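Local coordinates for protein choline dehydrogenase and related flavoproteins (Aspergillus oryzae, PDB 3Q9T) that oxidises formate as a flavin-dependent oxidase of the glucose-methanol-choline family, carrying 8-formyl-FAD at its catalytic site, at residues Leu96-Trp101 with Thr402-His407; Leu129-Thr134 with Cys565-Lys570; Asp362-Lys367 with Ser467-Phe472. One frame throughout, in Å; residues are numbered along the deposited sequence.

Contact 1: Leu96-Trp101 with Thr402-His407; sequences LNYFTW and TAFQWH. With FAY ([(2R,3S,4R,5R)-5-(6-amino-9H-purin-9-yl)-3,4-dihydroxytetrahydrofuran-2-yl]methyl (2R,3S,4S)-5-(8-formyl-7-methyl-2,4-dioxo-3,4-dihydrobenzo[g]pteridin-10(2H)-yl)-2,3,4-trihydroxypentyl dihydrogen diphosphate), chain D.
Tyr98 and Phe404 meet because each carries its ring on the side of its own backbone N, with CG opposite the carbonyl carbon (chi1 -49° and -62°). The two side chains run past each other in opposite directions, and CD1 of Tyr98 comes to 4.0 Å from CZ of Phe404. Their planes stand 61° apart, an oblique pairing that is neither stacked nor edge-to-face. At the far end of the tyrosine the OH lies 3.3 Å from CB of Ala403, an apolar methyl, so the contact between the segments is one of packing. The flavin lies against the same ring: C6 of FAY sits over one face of Tyr98, toward its rim, 3.7 Å from CD1.

Segment 96-101 is one of the FAD-binding loops of this GMC oxidoreductase, and its polar groups bond the flavin and the ribityl chain. Asn97 ND2 donates to the ribityl O2' of FAY at 3.0 Å, while OD1 of the same amide accepts from Phe99 N, closing an Asx turn. Three residues after Asn97, the carbonyl O of Thr100 accepts a hydrogen bond from N3 of FAY at 3.0 Å. Gln555 grips both ends of this arrangement, bonding Asn97 ND2 through its OE1 and Thr100 O through its NE2.

On the other segment, the indole NE1 of Trp406 reaches back to the carbonyl O of Ala403 at 2.8 Å, approaching from above the carbonyl plane, and Gln506 NE2 bonds the same oxygen. His407, beyond it, bonds Asp503 of the second subunit.

Contact 2: Leu129-Thr134 with Cys565-Lys570; sequences LRKSAT and CADMIK
Lys131 and Asp567 supply the whole of the direct contact between these segments, and the attraction is first of all electrostatic. Their side chains approach from opposite directions, and NZ of Lys131 forms a salt bridge with OD1 of Asp567 at 3.3 Å. The lysine reaches so far because CG lies trans to its own N (chi1 -162°) and every later torsion is extended, laying the chain out straight toward the carboxylate. The ammonium favours one oxygen, since OD2 of Asp567 is 4.0 Å from the same NZ.

Water-mediated bonding supplies the second link. One water accepts from Lys131 NZ at 2.6 Å and donates to Asp567 OD2 at 2.7 Å, joining the ammonium to the oxygen it does not meet directly. The strongest polar partner of Asp567 is Tyr128, whose OH is hydrogen-bonded to OD2; that oxygen therefore has the water and the phenol, and OD1 has the lysine.

Two like charges also lie near each other: NZ of Lys570 is 5.5 Å from NZ of Lys131, and any repulsion is probably eased by the carboxylate of Asp567 and by the salt bridge of Lys570 to Glu27.

Packing and one more side-chain hydrogen bond join the surroundings: Ala566 touches Arg24 of helix 16-25, Leu129 rests on Ala560, and Ser132 OG is hydrogen-bonded to Glu563 OE2. The arrangement is a partly exposed, water-bridged ion pair between Lys131 of helix 122-131 and Asp567 of the C-terminal helix 555-572, which lies beside helix 16-25 of the Rossmann-type FAD-binding domain of GMC oxidoreductases.

Contact 3: Asp362-Lys367 with Ser467-Phe472; sequences DKYLEK and SYDLLF
The phenol OH of Tyr364 donates to OD2 of Asp469 over 2.6 Å, the one hydrogen bond that spans the two segments. The carboxylate oxygen lies at the rim of the ring, in its plane, and stands 3.2 Å from CE2 of Tyr364. It accepts the hydrogen bond through its anti lone pair, the one turned away from OD1. Ring and carboxylate planes are twisted 33° from each other. The two side chains approach from opposite directions, each with CG opposite its own carbonyl carbon (chi1 -69° for Tyr364 and -71° for Asp469).

Asp469 shares its charge between two partners: OD2 takes the phenol, while OD1 forms a salt bridge with Lys473, one turn further along the same helix. That division would probably keep the aspartate ionised. Lys367 NZ, 6.4 Å from Asp469 OD2, could add only a long-range attraction.

The side chain of Tyr364 also touches Glu462 and Arg465, and Leu470 packs against Leu173, Ala176 and Trp177 of helix 167-179. The result is a buried tyrosine from the short helix 362-365 bonded to a partly exposed aspartate of the long helix 454-473, a helix-to-helix link in the outer part of the fold, away from the flavin site.

How the contacts relate
The contacts lie at increasing distance from the centre of the chain, their centres about 10, 18 and 26 Å from it. Contacts 1 and 2 have centres about 27 Å apart yet touch, for Trp101 CZ2 packs 3.8 Å from Leu129 O, and both reach the same mixed sheet. Helix 555-572 also connects them: Gln555 at its start serves the flavin loop, and its later turns carry 565-570. Contact 3 touches neither: its centre is about 24 Å from that of contact 1 and about 39 Å from that of contact 2. Along the chain contact 1 alternates with both others, while contact 3 nests inside contact 2, so segments far apart in sequence are interleaved in the fold, with only contact 1 touching the cofactor.

Contact 1: Leu96-Trp101 with Thr402-His407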
loop_
_atom_site.group_PDB
_atom_site.type_symbol
_atom_site.label_atom_id
_atom_site.label_comp_id
_atom_site.label_asym_id
_atom_site.label_seq_id
_atom_site.Cartn_x
_atom_site.Cartn_y
_atom_site.Cartn_z
ATOM N N LEU A 96 3.378 1.297 -25.086
ATOM C CA LEU A 96 2.151 1.322 -24.286
ATOM C C LEU A 96 1.823 2.673 -23.640
ATOM O O LEU A 96 0.911 2.749 -22.814
ATOM C CB LEU A 96 2.101 0.177 -23.252
ATOM C CG LEU A 96 3.238 -0.105 -22.267
ATOM C CD1 LEU A 96 3.774 1.137 -21.566
ATOM C CD2 LEU A 96 2.832 -1.183 -21.238
ATOM N N ASN A 97 2.544 3.725 -24.032
ATOM C CA ASN A 97 2.382 5.050 -23.411
ATOM C C ASN A 97 1.196 5.842 -23.958
ATOM O O ASN A 97 0.469 5.342 -24.824
ATOM C CB ASN A 97 3.700 5.861 -23.416
ATOM C CG ASN A 97 4.031 6.482 -24.788
ATOM O OD1 ASN A 97 3.197 6.525 -25.694
ATOM N ND2 ASN A 97 5.257 6.983 -24.925
ATOM N N TYR A 98 0.967 7.050 -23.430
ATOM C CA TYR A 98 -0.219 7.830 -23.822
ATOM C C TYR A 98 0.094 9.015 -24.764
ATOM O O TYR A 98 -0.577 10.060 -24.756
ATOM C CB TYR A 98 -1.065 8.219 -22.588
ATOM C CG TYR A 98 -1.317 7.011 -21.707
ATOM C CD1 TYR A 98 -1.220 7.096 -20.322
ATOM C CD2 TYR A 98 -1.610 5.765 -22.274
ATOM C CE1 TYR A 98 -1.414 5.979 -19.520
ATOM C CE2 TYR A 98 -1.803 4.639 -21.482
ATOM C CZ TYR A 98 -1.700 4.755 -20.102
ATOM O OH TYR A 98 -1.873 3.649 -19.297
ATOM N N PHE A 99 1.145 8.824 -25.555
ATOM C CA PHE A 99 1.321 9.499 -26.843
ATOM C C PHE A 99 1.819 10.935 -26.828
ATOM O O PHE A 99 2.460 11.360 -27.789
ATOM C CB PHE A 99 0.028 9.423 -27.662
ATOM C CG PHE A 99 -0.568 8.072 -27.698
ATOM C CD1 PHE A 99 0.021 7.057 -28.459
ATOM C CD2 PHE A 99 -1.716 7.790 -26.981
ATOM C CE1 PHE A 99 -0.541 5.782 -28.508
ATOM C CE2 PHE A 99 -2.276 6.510 -27.017
ATOM C CZ PHE A 99 -1.671 5.505 -27.780
ATOM N N THR A 100 1.510 11.682 -25.772
ATOM C CA THR A 100 1.848 13.100 -25.733
ATOM C C THR A 100 3.320 13.353 -26.040
ATOM O O THR A 100 4.208 12.632 -25.581
ATOM C CB THR A 100 1.483 13.776 -24.412
ATOM O OG1 THR A 100 0.226 13.274 -23.935
ATOM C CG2 THR A 100 1.361 15.281 -24.628
ATOM N N TRP A 101 3.557 14.376 -26.852
ATOM C CA TRP A 101 4.889 14.694 -27.340
ATOM C C TRP A 101 5.153 16.144 -27.034
ATOM O O TRP A 101 4.610 17.032 -27.700
ATOM C CB TRP A 101 4.959 14.455 -28.836
ATOM C CG TRP A 101 6.295 14.737 -29.468
ATOM C CD1 TRP A 101 6.705 15.914 -30.013
ATOM C CD2 TRP A 101 7.375 13.805 -29.663
ATOM N NE1 TRP A 101 7.974 15.781 -30.528
ATOM C CE2 TRP A 101 8.407 14.497 -30.327
ATOM C CE3 TRP A 101 7.567 12.458 -29.331
ATOM C CZ2 TRP A 101 9.615 13.894 -30.664
ATOM C CZ3 TRP A 101 8.764 11.858 -29.665
ATOM C CH2 TRP A 101 9.778 12.574 -30.327
ATOM N N THR A 402 -9.132 4.420 -16.706
ATOM C CA THR A 402 -8.746 3.413 -15.722
ATOM C C THR A 402 -7.300 3.585 -15.328
ATOM O O THR A 402 -6.953 3.303 -14.195
ATOM C CB THR A 402 -8.912 1.979 -16.250
ATOM O OG1 THR A 402 -8.340 1.896 -17.560
ATOM C CG2 THR A 402 -10.394 1.600 -16.316
ATOM N N ALA A 403 -6.460 4.034 -16.267
ATOM C CA ALA A 403 -5.032 4.214 -15.989
ATOM C C ALA A 403 -4.767 5.254 -14.906
ATOM O O ALA A 403 -3.664 5.323 -14.362
ATOM C CB ALA A 403 -4.268 4.582 -17.264
ATOM N N PHE A 404 -5.772 6.073 -14.603
ATOM C CA PHE A 404 -5.597 7.166 -13.649
ATOM C C PHE A 404 -6.542 7.080 -12.456
ATOM O O PHE A 404 -6.776 8.075 -11.785
ATOM C CB PHE A 404 -5.796 8.504 -14.348
ATOM C CG PHE A 404 -4.804 8.767 -15.439
ATOM C CD1 PHE A 404 -3.513 9.164 -15.132
ATOM C CD2 PHE A 404 -5.162 8.616 -16.776
ATOM C CE1 PHE A 404 -2.594 9.415 -16.128
ATOM C CE2 PHE A 404 -4.233 8.882 -17.794
ATOM C CZ PHE A 404 -2.950 9.280 -17.455
ATOM N N GLN A 405 -7.084 5.892 -12.209
ATOM C CA GLN A 405 -8.064 5.668 -11.147
ATOM C C GLN A 405 -7.842 4.257 -10.638
ATOM O O GLN A 405 -8.618 3.339 -10.919
ATOM C CB GLN A 405 -9.495 5.789 -11.678
ATOM C CG GLN A 405 -9.923 7.185 -12.064
ATOM C CD GLN A 405 -10.143 8.096 -10.873
ATOM O OE1 GLN A 405 -11.270 8.269 -10.431
ATOM N NE2 GLN A 405 -9.072 8.695 -10.360
ATOM N N TRP A 406 -6.762 4.085 -9.899
ATOM C CA TRP A 406 -6.266 2.749 -9.602
ATOM C C TRP A 406 -7.126 2.023 -8.569
ATOM O O TRP A 406 -7.078 0.805 -8.479
ATOM C CB TRP A 406 -4.819 2.826 -9.120
ATOM C CG TRP A 406 -3.842 3.198 -10.175
ATOM C CD1 TRP A 406 -4.101 3.445 -11.497
ATOM C CD2 TRP A 406 -2.435 3.352 -10.007
ATOM N NE1 TRP A 406 -2.939 3.746 -12.155
ATOM C CE2 TRP A 406 -1.901 3.696 -11.264
ATOM C CE3 TRP A 406 -1.572 3.230 -8.913
ATOM C CZ2 TRP A 406 -0.548 3.921 -11.460
ATOM C CZ3 TRP A 406 -0.226 3.456 -9.109
ATOM C CH2 TRP A 406 0.272 3.792 -10.377
ATOM N N HIS A 407 -7.911 2.756 -7.783
ATOM C CA HIS A 407 -8.681 2.079 -6.734
ATOM C C HIS A 407 -10.182 2.217 -6.833
ATOM O O HIS A 407 -10.886 1.695 -5.983
ATOM C CB HIS A 407 -8.192 2.477 -5.333
ATOM C CG HIS A 407 -6.807 1.999 -5.037
ATOM N ND1 HIS A 407 -6.537 0.721 -4.596
ATOM C CD2 HIS A 407 -5.605 2.613 -5.165
ATOM C CE1 HIS A 407 -5.233 0.577 -4.437
ATOM N NE2 HIS A 407 -4.644 1.708 -4.782
HETATM P P FAY D . 13.144 4.220 -22.036
HETATM N N1 FAY D . 5.800 9.982 -21.824
HETATM C C2 FAY D . 5.282 10.920 -22.715
HETATM O O2 FAY D . 6.028 11.716 -23.274
HETATM N N3 FAY D . 4.072 10.677 -23.329
HETATM C C4 FAY D . 3.153 9.887 -22.684
HETATM O O4 FAY D . 1.957 10.225 -22.754
HETATM N N5 FAY D . 2.763 8.124 -21.124
HETATM C C6 FAY D . 2.375 6.073 -20.044
HETATM C C7 FAY D . 2.826 4.899 -19.468
HETATM C C8 FAY D . 4.201 4.684 -19.329
HETATM O O8 FAY D . 5.835 3.051 -18.941
HETATM C C9 FAY D . 5.102 5.602 -19.886
HETATM P PA FAY D . 11.784 1.738 -22.053
HETATM C "C1'" FAY D . 7.063 7.615 -20.748
HETATM C C10 FAY D . 4.991 8.994 -21.317
HETATM N N10 FAY D . 5.549 7.839 -20.761
HETATM N N1A FAY D . 16.157 -8.108 -20.177
HETATM O O1A FAY D . 10.928 1.086 -21.019
HETATM C C1B FAY D . 13.626 -3.873 -21.973
HETATM O O1P FAY D . 13.882 3.965 -23.328
HETATM C "C2'" FAY D . 7.574 7.042 -22.090
HETATM O "O2'" FAY D . 6.707 6.033 -22.468
HETATM C C2A FAY D . 15.834 -7.811 -21.488
HETATM O O2A FAY D . 11.015 2.369 -23.173
HETATM C C2B FAY D . 12.162 -3.523 -21.774
HETATM O O2B FAY D . 11.283 -4.570 -22.143
HETATM O O2P FAY D . 14.031 4.935 -21.033
HETATM C "C3'" FAY D . 9.045 6.549 -22.286
HETATM O "O3'" FAY D . 9.198 5.366 -23.066
HETATM N N3A FAY D . 15.156 -6.643 -21.797
HETATM C C3B FAY D . 12.012 -2.332 -22.694
HETATM O O3B FAY D . 11.805 -2.800 -24.004
HETATM O O3P FAY D . 12.730 2.817 -21.359
HETATM C "C4'" FAY D . 9.841 6.353 -21.020
HETATM O "O4'" FAY D . 9.668 7.550 -20.266
HETATM C C4A FAY D . 14.812 -5.783 -20.804
HETATM C C4B FAY D . 13.376 -1.686 -22.669
HETATM O O4B FAY D . 14.268 -2.629 -22.101
HETATM C C4X FAY D . 3.627 9.043 -21.662
HETATM C "C5'" FAY D . 11.330 6.075 -21.341
HETATM O "O5'" FAY D . 11.726 5.018 -22.229
HETATM C C5A FAY D . 15.138 -6.061 -19.479
HETATM C C5B FAY D . 13.361 -0.395 -21.874
HETATM O O5B FAY D . 12.764 0.597 -22.672
HETATM C C5X FAY D . 3.277 7.074 -20.394
HETATM C C6A FAY D . 15.812 -7.237 -19.158
HETATM N N6A FAY D . 16.037 -7.553 -17.875
HETATM N N7A FAY D . 14.685 -5.044 -18.718
HETATM C C7M FAY D . 1.808 3.979 -18.838
HETATM C C8A FAY D . 14.095 -4.126 -19.513
HETATM C C8M FAY D . 4.659 3.298 -19.083
HETATM C C9A FAY D . 4.660 6.827 -20.379
HETATM N N9A FAY D . 14.162 -4.574 -20.800
#

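Contact 2: Leu129-Thr134 with Cys565-Lys570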
loop_
_atom_site.group_PDB
_atom_site.type_symbol
_atom_site.label_atom_id
_atom_site.label_comp_id
_atom_site.label_asym_id
_atom_site.label_seq_id
_atom_site.Cartn_x
_atom_site.Cartn_y
_atom_site.Cartn_z
ATOM N N LEU A 129 15.845 17.054 -29.858
ATOM C CA LEU A 129 14.419 16.989 -29.490
ATOM C C LEU A 129 13.510 16.863 -30.725
ATOM O O LEU A 129 12.337 16.510 -30.620
ATOM C CB LEU A 129 14.009 18.215 -28.656
ATOM C CG LEU A 129 14.534 18.238 -27.221
ATOM C CD1 LEU A 129 14.532 19.639 -26.630
ATOM C CD2 LEU A 129 13.745 17.246 -26.336
ATOM N N ARG A 130 14.053 17.153 -31.902
ATOM C CA ARG A 130 13.240 17.165 -33.107
ATOM C C ARG A 130 13.618 16.064 -34.100
ATOM O O ARG A 130 12.815 15.674 -34.950
ATOM C CB ARG A 130 13.321 18.547 -33.740
ATOM C CG ARG A 130 12.792 19.612 -32.790
ATOM C CD ARG A 130 13.020 21.034 -33.280
ATOM N NE ARG A 130 12.436 21.988 -32.342
ATOM C CZ ARG A 130 12.418 23.300 -32.527
ATOM N NH1 ARG A 130 12.957 23.826 -33.632
ATOM N NH2 ARG A 130 11.858 24.081 -31.611
ATOM N N LYS A 131 14.825 15.530 -33.971
ATOM C CA LYS A 131 15.336 14.607 -34.980
ATOM C C LYS A 131 14.475 13.360 -35.228
ATOM O O LYS A 131 14.338 12.922 -36.372
ATOM C CB LYS A 131 16.778 14.201 -34.655
ATOM C CG LYS A 131 17.533 13.610 -35.846
ATOM C CD LYS A 131 18.997 13.344 -35.506
ATOM C CE LYS A 131 19.738 12.659 -36.647
ATOM N NZ LYS A 131 21.167 12.472 -36.285
ATOM N N SER A 132 13.909 12.782 -34.168
ATOM C CA SER A 132 13.196 11.512 -34.284
ATOM C C SER A 132 11.878 11.604 -35.062
ATOM O O SER A 132 11.380 10.611 -35.586
ATOM C CB SER A 132 12.897 10.942 -32.888
ATOM O OG SER A 132 14.044 10.977 -32.059
ATOM N N ALA A 133 11.302 12.801 -35.103
ATOM C CA ALA A 133 9.930 12.981 -35.549
ATOM C C ALA A 133 9.829 13.508 -36.980
ATOM O O ALA A 133 10.657 14.315 -37.419
ATOM C CB ALA A 133 9.193 13.945 -34.589
ATOM N N THR A 134 8.799 13.046 -37.686
ATOM C CA THR A 134 8.312 13.744 -38.860
ATOM C C THR A 134 6.932 14.304 -38.541
ATOM O O THR A 134 5.969 13.546 -38.367
ATOM C CB THR A 134 8.217 12.840 -40.088
ATOM O OG1 THR A 134 9.532 12.418 -40.479
ATOM C CG2 THR A 134 7.578 13.600 -41.249
ATOM N N CYS A 565 22.952 10.325 -28.139
ATOM C CA CYS A 565 23.844 9.204 -27.887
ATOM C C CYS A 565 24.420 8.639 -29.179
ATOM O O CYS A 565 25.624 8.429 -29.288
ATOM C CB CYS A 565 23.122 8.081 -27.139
ATOM S SG CYS A 565 24.242 6.733 -26.712
ATOM N N ALA A 566 23.546 8.371 -30.142
ATOM C CA ALA A 566 23.955 7.840 -31.437
ATOM C C ALA A 566 24.937 8.798 -32.146
ATOM O O ALA A 566 25.985 8.378 -32.645
ATOM C CB ALA A 566 22.716 7.564 -32.310
ATOM N N ASP A 567 24.605 10.085 -32.168
ATOM C CA ASP A 567 25.512 11.082 -32.732
ATOM C C ASP A 567 26.892 10.998 -32.088
ATOM O O ASP A 567 27.896 10.928 -32.793
ATOM C CB ASP A 567 24.947 12.503 -32.603
ATOM C CG ASP A 567 24.299 13.002 -33.898
ATOM O OD1 ASP A 567 24.075 12.171 -34.810
ATOM O OD2 ASP A 567 23.997 14.224 -33.993
ATOM N N MET A 568 26.943 10.981 -30.753
ATOM C CA MET A 568 28.225 10.935 -30.032
ATOM C C MET A 568 29.026 9.647 -30.299
ATOM O O MET A 568 30.260 9.684 -30.365
ATOM C CB MET A 568 28.020 11.167 -28.536
ATOM C CG MET A 568 27.363 12.531 -28.209
ATOM S SD MET A 568 27.387 12.946 -26.448
ATOM C CE MET A 568 26.302 11.655 -25.818
ATOM N N ILE A 569 28.329 8.522 -30.469
ATOM C CA ILE A 569 28.996 7.265 -30.815
ATOM C C ILE A 569 29.580 7.348 -32.236
ATOM O O ILE A 569 30.709 6.926 -32.481
ATOM C CB ILE A 569 28.049 6.055 -30.685
ATOM C CG1 ILE A 569 27.765 5.762 -29.210
ATOM C CG2 ILE A 569 28.646 4.802 -31.341
ATOM C CD1 ILE A 569 26.687 4.723 -29.007
ATOM N N LYS A 570 28.816 7.911 -33.164
ATOM C CA LYS A 570 29.280 8.046 -34.543
ATOM C C LYS A 570 30.509 8.934 -34.627
ATOM O O LYS A 570 31.416 8.660 -35.407
ATOM C CB LYS A 570 28.187 8.602 -35.448
ATOM C CG LYS A 570 27.045 7.632 -35.717
ATOM C CD LYS A 570 26.076 8.201 -36.757
ATOM C CE LYS A 570 24.841 7.325 -36.893
ATOM N NZ LYS A 570 23.845 7.912 -37.833
HETATM O O HOH W 1 22.305 14.772 -36.069
#

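Contact 3: Asp362-Lys367 with Ser467-Phe472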
loop_
_atom_site.group_PDB
_atom_site.type_symbol
_atom_site.label_atom_id
_atom_site.label_comp_id
_atom_site.label_asym_id
_atom_site.label_seq_id
_atom_site.Cartn_x
_atom_site.Cartn_y
_atom_site.Cartn_z
ATOM N N ASP A 362 1.025 30.566 -8.725
ATOM C CA ASP A 362 1.589 31.450 -7.712
ATOM C C ASP A 362 0.531 32.014 -6.755
ATOM O O ASP A 362 0.727 32.059 -5.538
ATOM C CB ASP A 362 2.398 32.573 -8.370
ATOM C CG ASP A 362 3.581 32.034 -9.159
ATOM O OD1 ASP A 362 4.693 31.932 -8.585
ATOM O OD2 ASP A 362 3.388 31.677 -10.343
ATOM N N LYS A 363 -0.608 32.410 -7.286
ATOM C CA LYS A 363 -1.542 33.116 -6.428
ATOM C C LYS A 363 -2.255 32.133 -5.496
ATOM O O LYS A 363 -2.728 32.518 -4.437
ATOM C CB LYS A 363 -2.526 33.932 -7.246
ATOM C CG LYS A 363 -3.671 33.102 -7.827
ATOM C CD LYS A 363 -4.473 33.905 -8.834
ATOM C CE LYS A 363 -5.797 33.237 -9.170
ATOM N NZ LYS A 363 -6.515 34.023 -10.204
ATOM N N TYR A 364 -2.307 30.859 -5.872
ATOM C CA TYR A 364 -2.840 29.861 -4.947
ATOM C C TYR A 364 -1.801 29.551 -3.886
ATOM O O TYR A 364 -2.119 29.427 -2.701
ATOM C CB TYR A 364 -3.217 28.579 -5.668
ATOM C CG TYR A 364 -4.401 28.712 -6.577
ATOM C CD1 TYR A 364 -4.288 29.345 -7.813
ATOM C CD2 TYR A 364 -5.639 28.196 -6.209
ATOM C CE1 TYR A 364 -5.378 29.461 -8.651
ATOM C CE2 TYR A 364 -6.732 28.305 -7.042
ATOM C CZ TYR A 364 -6.597 28.927 -8.260
ATOM O OH TYR A 364 -7.697 29.039 -9.068
ATOM N N LEU A 365 -0.555 29.410 -4.322
ATOM C CA LEU A 365 0.530 29.081 -3.414
ATOM C C LEU A 365 0.632 30.177 -2.349
ATOM O O LEU A 365 0.760 29.885 -1.157
ATOM C CB LEU A 365 1.850 28.934 -4.182
ATOM C CG LEU A 365 2.464 27.573 -4.577
ATOM C CD1 LEU A 365 1.617 26.357 -4.305
ATOM C CD2 LEU A 365 2.913 27.592 -6.030
ATOM N N GLU A 366 0.537 31.432 -2.786
ATOM C CA GLU A 366 0.737 32.591 -1.908
ATOM C C GLU A 366 -0.251 32.632 -0.758
ATOM O O GLU A 366 -0.001 33.279 0.258
ATOM C CB GLU A 366 0.642 33.910 -2.690
ATOM C CG GLU A 366 1.685 34.090 -3.782
ATOM C CD GLU A 366 3.069 34.394 -3.246
ATOM O OE1 GLU A 366 3.856 35.055 -3.957
ATOM O OE2 GLU A 366 3.376 33.970 -2.116
ATOM N N LYS A 367 -1.373 31.943 -0.914
ATOM C CA LYS A 367 -2.390 31.918 0.124
ATOM C C LYS A 367 -2.050 30.949 1.252
ATOM O O LYS A 367 -2.745 30.905 2.260
ATOM C CB LYS A 367 -3.759 31.562 -0.468
ATOM C CG LYS A 367 -4.329 32.619 -1.410
ATOM C CD LYS A 367 -5.741 32.259 -1.834
ATOM C CE LYS A 367 -6.199 33.102 -3.012
ATOM N NZ LYS A 367 -7.493 32.601 -3.565
ATOM N N SER A 467 -7.634 23.507 -10.707
ATOM C CA SER A 467 -8.387 22.738 -11.697
ATOM C C SER A 467 -9.889 22.772 -11.440
ATOM O O SER A 467 -10.680 22.841 -12.387
ATOM C CB SER A 467 -7.913 21.280 -11.785
ATOM O OG SER A 467 -6.538 21.207 -12.082
ATOM N N TYR A 468 -10.269 22.695 -10.163
ATOM C CA TYR A 468 -11.671 22.758 -9.745
ATOM C C TYR A 468 -12.305 24.122 -10.051
ATOM O O TYR A 468 -13.402 24.197 -10.618
ATOM C CB TYR A 468 -11.804 22.395 -8.255
ATOM C CG TYR A 468 -12.188 20.952 -8.054
ATOM C CD1 TYR A 468 -13.463 20.602 -7.607
ATOM C CD2 TYR A 468 -11.298 19.931 -8.367
ATOM C CE1 TYR A 468 -13.830 19.270 -7.443
ATOM C CE2 TYR A 468 -11.652 18.591 -8.204
ATOM C CZ TYR A 468 -12.918 18.268 -7.746
ATOM O OH TYR A 468 -13.270 16.950 -7.588
ATOM N N ASP A 469 -11.600 25.192 -9.696
ATOM C CA ASP A 469 -12.022 26.547 -10.066
ATOM C C ASP A 469 -12.294 26.656 -11.556
ATOM O O ASP A 469 -13.320 27.182 -11.979
ATOM C CB ASP A 469 -10.945 27.562 -9.692
ATOM C CG ASP A 469 -10.830 27.753 -8.209
ATOM O OD1 ASP A 469 -11.740 27.298 -7.494
ATOM O OD2 ASP A 469 -9.840 28.358 -7.760
ATOM N N LEU A 470 -11.361 26.146 -12.346
ATOM C CA LEU A 470 -11.421 26.252 -13.798
ATOM C C LEU A 470 -12.676 25.571 -14.327
ATOM O O LEU A 470 -13.363 26.079 -15.209
ATOM C CB LEU A 470 -10.170 25.581 -14.372
ATOM C CG LEU A 470 -9.704 25.528 -15.831
ATOM C CD1 LEU A 470 -9.746 24.101 -16.334
ATOM C CD2 LEU A 470 -10.401 26.509 -16.783
ATOM N N LEU A 471 -12.982 24.415 -13.764
ATOM C CA LEU A 471 -13.973 23.552 -14.361
ATOM C C LEU A 471 -15.352 23.801 -13.760
ATOM O O LEU A 471 -16.363 23.660 -14.456
ATOM C CB LEU A 471 -13.560 22.083 -14.222
ATOM C CG LEU A 471 -12.300 21.632 -14.982
ATOM C CD1 LEU A 471 -11.826 20.258 -14.494
ATOM C CD2 LEU A 471 -12.508 21.607 -16.499
ATOM N N PHE A 472 -15.389 24.174 -12.481
ATOM C CA PHE A 472 -16.655 24.468 -11.791
ATOM C C PHE A 472 -17.084 25.926 -11.880
ATOM O O PHE A 472 -18.228 26.251 -11.595
ATOM C CB PHE A 472 -16.610 24.042 -10.312
ATOM C CG PHE A 472 -16.874 22.583 -10.103
ATOM C CD1 PHE A 472 -18.139 22.137 -9.765
ATOM C CD2 PHE A 472 -15.864 21.652 -10.272
ATOM C CE1 PHE A 472 -18.382 20.793 -9.587
ATOM C CE2 PHE A 472 -16.106 20.311 -10.094
ATOM C CZ PHE A 472 -17.367 19.884 -9.752
#